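Long-range contact in protein Niban 2 (Homo sapiens, PDB 7CTP), which may suppress apoptosis and may promote invasion by melanoma cells: residues I311-F325 against R517-L531. Sequence-based numbering, arbitrary orientation.
Sequences IITSKEHLASKIRAF and RFQELIFEDFARFIL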
# COMPACT_ATOMS: atom_id res chain seq x y z
N ILE A 311 28.69 -12.15 -12.55
CA ILE A 311 28.03 -11.61 -11.36
C ILE A 311 27.31 -12.72 -10.60
O ILE A 311 27.41 -12.81 -9.37
CB ILE A 311 27.06 -10.47 -11.76
CG1 ILE A 311 27.83 -9.32 -12.40
CG2 ILE A 311 26.30 -9.97 -10.52
CD1 ILE A 311 26.94 -8.22 -12.96
N ILE A 312 26.62 -13.60 -11.32
CA ILE A 312 25.93 -14.72 -10.67
C ILE A 312 26.93 -15.61 -9.93
O ILE A 312 26.70 -16.03 -8.79
CB ILE A 312 25.13 -15.53 -11.71
CG1 ILE A 312 23.99 -14.69 -12.30
CG2 ILE A 312 24.58 -16.81 -11.07
CD1 ILE A 312 23.37 -15.31 -13.53
N THR A 313 28.06 -15.90 -10.58
CA THR A 313 29.10 -16.71 -9.96
C THR A 313 29.64 -16.06 -8.69
O THR A 313 29.83 -16.72 -7.66
CB THR A 313 30.23 -16.93 -10.97
OG1 THR A 313 29.73 -17.73 -12.04
CG2 THR A 313 31.42 -17.61 -10.31
N SER A 314 29.89 -14.75 -8.76
CA SER A 314 30.41 -14.04 -7.60
C SER A 314 29.38 -14.01 -6.48
O SER A 314 29.71 -14.20 -5.30
CB SER A 314 30.84 -12.63 -8.00
OG SER A 314 30.83 -11.74 -6.90
N LYS A 315 28.11 -13.79 -6.83
CA LYS A 315 27.03 -13.80 -5.84
C LYS A 315 26.94 -15.16 -5.15
O LYS A 315 26.83 -15.25 -3.92
CB LYS A 315 25.70 -13.43 -6.52
CG LYS A 315 24.62 -12.90 -5.57
CD LYS A 315 23.40 -12.31 -6.33
CE LYS A 315 23.68 -10.92 -6.94
NZ LYS A 315 22.96 -9.78 -6.25
N GLU A 316 27.05 -16.25 -5.93
CA GLU A 316 26.95 -17.59 -5.36
C GLU A 316 28.15 -17.92 -4.48
O GLU A 316 28.01 -18.61 -3.46
CB GLU A 316 26.80 -18.62 -6.49
CG GLU A 316 26.74 -20.09 -6.06
CD GLU A 316 25.86 -20.36 -4.84
OE1 GLU A 316 26.33 -21.08 -3.93
OE2 GLU A 316 24.71 -19.87 -4.80
N HIS A 317 29.34 -17.41 -4.83
CA HIS A 317 30.51 -17.63 -3.98
C HIS A 317 30.34 -16.93 -2.64
O HIS A 317 30.62 -17.51 -1.58
CB HIS A 317 31.78 -17.17 -4.68
CG HIS A 317 33.03 -17.40 -3.89
ND1 HIS A 317 33.77 -16.37 -3.34
CD2 HIS A 317 33.67 -18.54 -3.55
CE1 HIS A 317 34.81 -16.86 -2.70
NE2 HIS A 317 34.78 -18.18 -2.81
N LEU A 318 29.89 -15.67 -2.66
CA LEU A 318 29.59 -14.97 -1.42
C LEU A 318 28.55 -15.71 -0.60
O LEU A 318 28.70 -15.90 0.61
CB LEU A 318 29.12 -13.55 -1.73
CG LEU A 318 28.61 -12.67 -0.58
CD1 LEU A 318 29.72 -12.38 0.43
CD2 LEU A 318 28.04 -11.38 -1.17
N ALA A 319 27.48 -16.15 -1.26
CA ALA A 319 26.41 -16.85 -0.54
C ALA A 319 26.94 -18.11 0.13
O ALA A 319 26.54 -18.43 1.26
CB ALA A 319 25.27 -17.20 -1.50
N SER A 320 27.85 -18.82 -0.54
CA SER A 320 28.38 -20.06 0.02
C SER A 320 29.13 -19.80 1.32
O SER A 320 29.04 -20.58 2.27
CB SER A 320 29.29 -20.75 -0.99
OG SER A 320 30.52 -20.05 -1.10
N LYS A 321 29.87 -18.69 1.38
CA LYS A 321 30.62 -18.35 2.59
C LYS A 321 29.68 -17.89 3.70
O LYS A 321 29.93 -18.16 4.89
CB LYS A 321 31.64 -17.26 2.28
CG LYS A 321 32.67 -17.66 1.24
CD LYS A 321 33.56 -18.79 1.73
CE LYS A 321 34.71 -19.02 0.75
NZ LYS A 321 34.94 -20.46 0.48
N ILE A 322 28.62 -17.17 3.34
CA ILE A 322 27.64 -16.75 4.34
C ILE A 322 26.88 -17.97 4.88
O ILE A 322 26.65 -18.09 6.09
CB ILE A 322 26.69 -15.71 3.73
CG1 ILE A 322 27.46 -14.42 3.41
CG2 ILE A 322 25.51 -15.43 4.66
CD1 ILE A 322 26.64 -13.41 2.61
N ARG A 323 26.47 -18.87 3.98
CA ARG A 323 25.80 -20.11 4.38
C ARG A 323 26.62 -20.88 5.40
O ARG A 323 26.12 -21.28 6.46
CB ARG A 323 25.54 -20.98 3.15
CG ARG A 323 24.24 -20.75 2.45
CD ARG A 323 24.01 -21.79 1.37
NE ARG A 323 23.60 -21.18 0.10
CZ ARG A 323 24.38 -21.07 -0.97
NH1 ARG A 323 25.62 -21.55 -0.95
NH2 ARG A 323 23.91 -20.50 -2.07
N ALA A 324 27.90 -21.10 5.09
CA ALA A 324 28.79 -21.80 6.01
C ALA A 324 28.74 -21.19 7.40
O ALA A 324 28.83 -21.90 8.41
CB ALA A 324 30.22 -21.79 5.48
N PHE A 325 28.57 -19.87 7.48
CA PHE A 325 28.62 -19.14 8.74
C PHE A 325 27.29 -19.21 9.49
O PHE A 325 27.28 -19.44 10.71
CB PHE A 325 29.02 -17.70 8.45
CG PHE A 325 28.80 -16.74 9.58
CD1 PHE A 325 29.54 -16.83 10.75
CD2 PHE A 325 27.88 -15.71 9.46
CE1 PHE A 325 29.34 -15.94 11.78
CE2 PHE A 325 27.67 -14.81 10.49
CZ PHE A 325 28.41 -14.93 11.66
N ARG A 517 32.85 -8.45 7.32
CA ARG A 517 34.07 -9.18 6.96
C ARG A 517 33.95 -9.86 5.61
O ARG A 517 34.98 -10.17 4.99
CB ARG A 517 34.41 -10.20 8.06
CG ARG A 517 33.88 -11.61 7.81
CD ARG A 517 33.84 -12.45 9.09
NE ARG A 517 33.52 -13.85 8.80
CZ ARG A 517 32.99 -14.70 9.67
NH1 ARG A 517 32.70 -14.31 10.91
NH2 ARG A 517 32.75 -15.95 9.31
N PHE A 518 32.73 -10.08 5.11
CA PHE A 518 32.52 -10.70 3.81
C PHE A 518 32.62 -9.71 2.65
O PHE A 518 32.55 -10.15 1.50
CB PHE A 518 31.15 -11.38 3.73
CG PHE A 518 30.97 -12.55 4.67
CD1 PHE A 518 31.55 -13.78 4.39
CD2 PHE A 518 30.20 -12.42 5.81
CE1 PHE A 518 31.38 -14.86 5.25
CE2 PHE A 518 30.02 -13.50 6.67
CZ PHE A 518 30.61 -14.72 6.39
N GLN A 519 32.73 -8.41 2.92
CA GLN A 519 32.78 -7.43 1.83
C GLN A 519 33.94 -7.70 0.90
O GLN A 519 33.83 -7.51 -0.32
CB GLN A 519 32.88 -6.01 2.38
CG GLN A 519 32.84 -4.95 1.28
CD GLN A 519 31.48 -4.86 0.63
OE1 GLN A 519 30.45 -4.94 1.30
NE2 GLN A 519 31.46 -4.68 -0.70
N GLU A 520 35.07 -8.16 1.46
CA GLU A 520 36.29 -8.33 0.68
C GLU A 520 36.16 -9.38 -0.41
O GLU A 520 37.03 -9.45 -1.28
CB GLU A 520 37.44 -8.69 1.62
CG GLU A 520 37.22 -9.98 2.38
CD GLU A 520 38.42 -10.38 3.22
OE1 GLU A 520 38.42 -11.51 3.76
OE2 GLU A 520 39.35 -9.56 3.35
N LEU A 521 35.09 -10.18 -0.40
CA LEU A 521 34.84 -11.19 -1.42
C LEU A 521 34.15 -10.64 -2.67
O LEU A 521 34.03 -11.36 -3.66
CB LEU A 521 33.98 -12.31 -0.85
CG LEU A 521 34.45 -12.98 0.43
CD1 LEU A 521 33.39 -13.97 0.91
CD2 LEU A 521 35.80 -13.67 0.23
N ILE A 522 33.69 -9.39 -2.64
CA ILE A 522 32.92 -8.82 -3.73
C ILE A 522 33.86 -8.02 -4.63
O ILE A 522 34.46 -7.03 -4.19
CB ILE A 522 31.77 -7.94 -3.22
CG1 ILE A 522 30.74 -8.79 -2.46
CG2 ILE A 522 31.08 -7.22 -4.37
CD1 ILE A 522 29.77 -7.96 -1.65
N PHE A 523 34.01 -8.47 -5.87
CA PHE A 523 34.77 -7.73 -6.87
C PHE A 523 34.23 -6.30 -6.99
O PHE A 523 33.02 -6.10 -7.11
CB PHE A 523 34.66 -8.47 -8.20
CG PHE A 523 35.34 -7.77 -9.36
CD1 PHE A 523 36.60 -7.22 -9.23
CD2 PHE A 523 34.71 -7.71 -10.58
CE1 PHE A 523 37.21 -6.60 -10.31
CE2 PHE A 523 35.31 -7.09 -11.67
CZ PHE A 523 36.57 -6.53 -11.52
N GLU A 524 35.14 -5.32 -6.93
CA GLU A 524 34.73 -3.93 -6.77
C GLU A 524 33.85 -3.45 -7.92
O GLU A 524 32.91 -2.67 -7.70
CB GLU A 524 35.96 -3.03 -6.61
CG GLU A 524 35.67 -1.54 -6.64
CD GLU A 524 36.89 -0.72 -7.05
OE1 GLU A 524 36.71 0.36 -7.66
OE2 GLU A 524 38.02 -1.17 -6.76
N ASP A 525 34.11 -3.91 -9.14
CA ASP A 525 33.27 -3.53 -10.27
C ASP A 525 31.86 -4.11 -10.19
O ASP A 525 30.99 -3.69 -10.96
CB ASP A 525 33.91 -3.96 -11.59
CG ASP A 525 35.16 -3.15 -11.92
OD1 ASP A 525 35.63 -2.38 -11.06
OD2 ASP A 525 35.67 -3.30 -13.06
N PHE A 526 31.61 -5.06 -9.29
CA PHE A 526 30.30 -5.66 -9.09
C PHE A 526 29.60 -5.16 -7.84
O PHE A 526 28.51 -5.66 -7.52
CB PHE A 526 30.39 -7.19 -9.00
CG PHE A 526 30.84 -7.87 -10.27
CD1 PHE A 526 30.94 -7.17 -11.46
CD2 PHE A 526 31.18 -9.21 -10.25
CE1 PHE A 526 31.37 -7.81 -12.61
CE2 PHE A 526 31.60 -9.85 -11.40
CZ PHE A 526 31.70 -9.15 -12.58
N ALA A 527 30.19 -4.21 -7.12
CA ALA A 527 29.66 -3.83 -5.81
C ALA A 527 28.32 -3.11 -5.91
O ALA A 527 27.56 -3.08 -4.93
CB ALA A 527 30.66 -2.96 -5.06
N ARG A 528 28.00 -2.51 -7.07
CA ARG A 528 26.68 -1.92 -7.24
C ARG A 528 25.60 -2.98 -7.42
O ARG A 528 24.41 -2.68 -7.28
CB ARG A 528 26.63 -0.97 -8.44
CG ARG A 528 27.44 0.31 -8.30
CD ARG A 528 27.05 1.13 -7.06
NE ARG A 528 25.68 1.64 -7.05
CZ ARG A 528 25.31 2.83 -7.54
NH1 ARG A 528 26.22 3.61 -8.13
NH2 ARG A 528 24.04 3.24 -7.45
N PHE A 529 25.99 -4.23 -7.72
CA PHE A 529 25.02 -5.27 -8.02
C PHE A 529 24.96 -6.36 -6.98
O PHE A 529 24.04 -7.18 -7.02
CB PHE A 529 25.33 -5.92 -9.38
CG PHE A 529 25.67 -4.92 -10.42
CD1 PHE A 529 24.80 -3.88 -10.72
CD2 PHE A 529 26.90 -4.97 -11.07
CE1 PHE A 529 25.13 -2.92 -11.66
CE2 PHE A 529 27.23 -4.01 -12.02
CZ PHE A 529 26.35 -2.99 -12.32
N ILE A 530 25.93 -6.39 -6.06
CA ILE A 530 26.04 -7.42 -5.03
C ILE A 530 26.28 -6.72 -3.71
O ILE A 530 27.25 -5.97 -3.57
CB ILE A 530 27.18 -8.41 -5.32
CG1 ILE A 530 26.98 -9.07 -6.69
CG2 ILE A 530 27.28 -9.45 -4.19
CD1 ILE A 530 28.12 -9.97 -7.10
N LEU A 531 25.40 -6.98 -2.73
CA LEU A 531 25.54 -6.44 -1.38
C LEU A 531 25.61 -7.59 -0.38
O LEU A 531 24.83 -8.54 -0.48
CB LEU A 531 24.36 -5.53 -1.03
CG LEU A 531 24.31 -4.19 -1.77
CD1 LEU A 531 22.97 -3.49 -1.54
CD2 LEU A 531 25.45 -3.32 -1.31
O HOH W 1 23.23 -9.06 -3.36
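L318 sits between two apolar groups of the loop. Its CD1 rests on CB of F518 at 3.7 Å. Its CD2 fits between I522 and I530, with CG2 of I530 at 3.7 Å. At the F518 ring, CG1 of I322 stands over the centre of one face, a CH-pi contact of 4.0 Å to the centroid. CB of F325 comes to the edge of the same ring, and the backbone O of K321 approaches CE1 obliquely. An alanine in place of F518 would probably open a gap beneath I322 and leave F325 CB without its apolar partner. At the far end, CG1 of I311 lies over the centre of the F526 ring, 3.7 Å from the centroid, while its CD1 reaches F529. CD2 of F523 stands over the opposite face of the F526 ring, which is held between the two.

The contact joins part of the long helix 260-337 to the connection between helices 464-511 and 532-555, in the largely helical part of the chain. This connection has two short 3-10 turns, 517-521 and 524-526, which turn F518, L521 and F526 toward the helix.

One direct hydrogen bond ties the two segments. K315 NZ donates to F529 O at 2.9 Å, in the carbonyl plane. The K315 chain leaves with CG anti to the backbone N (chi1 -158°) and bends at its last two torsions to reach that oxygen. NZ and L531 N both donate to a water, at the start of helix 532-555. On the other side of I530, S314 OG is buried against its CD1 and has no polar partner in the model. R517 makes an off-centre cation-pi contact with F325, and E514 holds its guanidinium by a salt bridge. Helix 10-48 reaches I311 through F40.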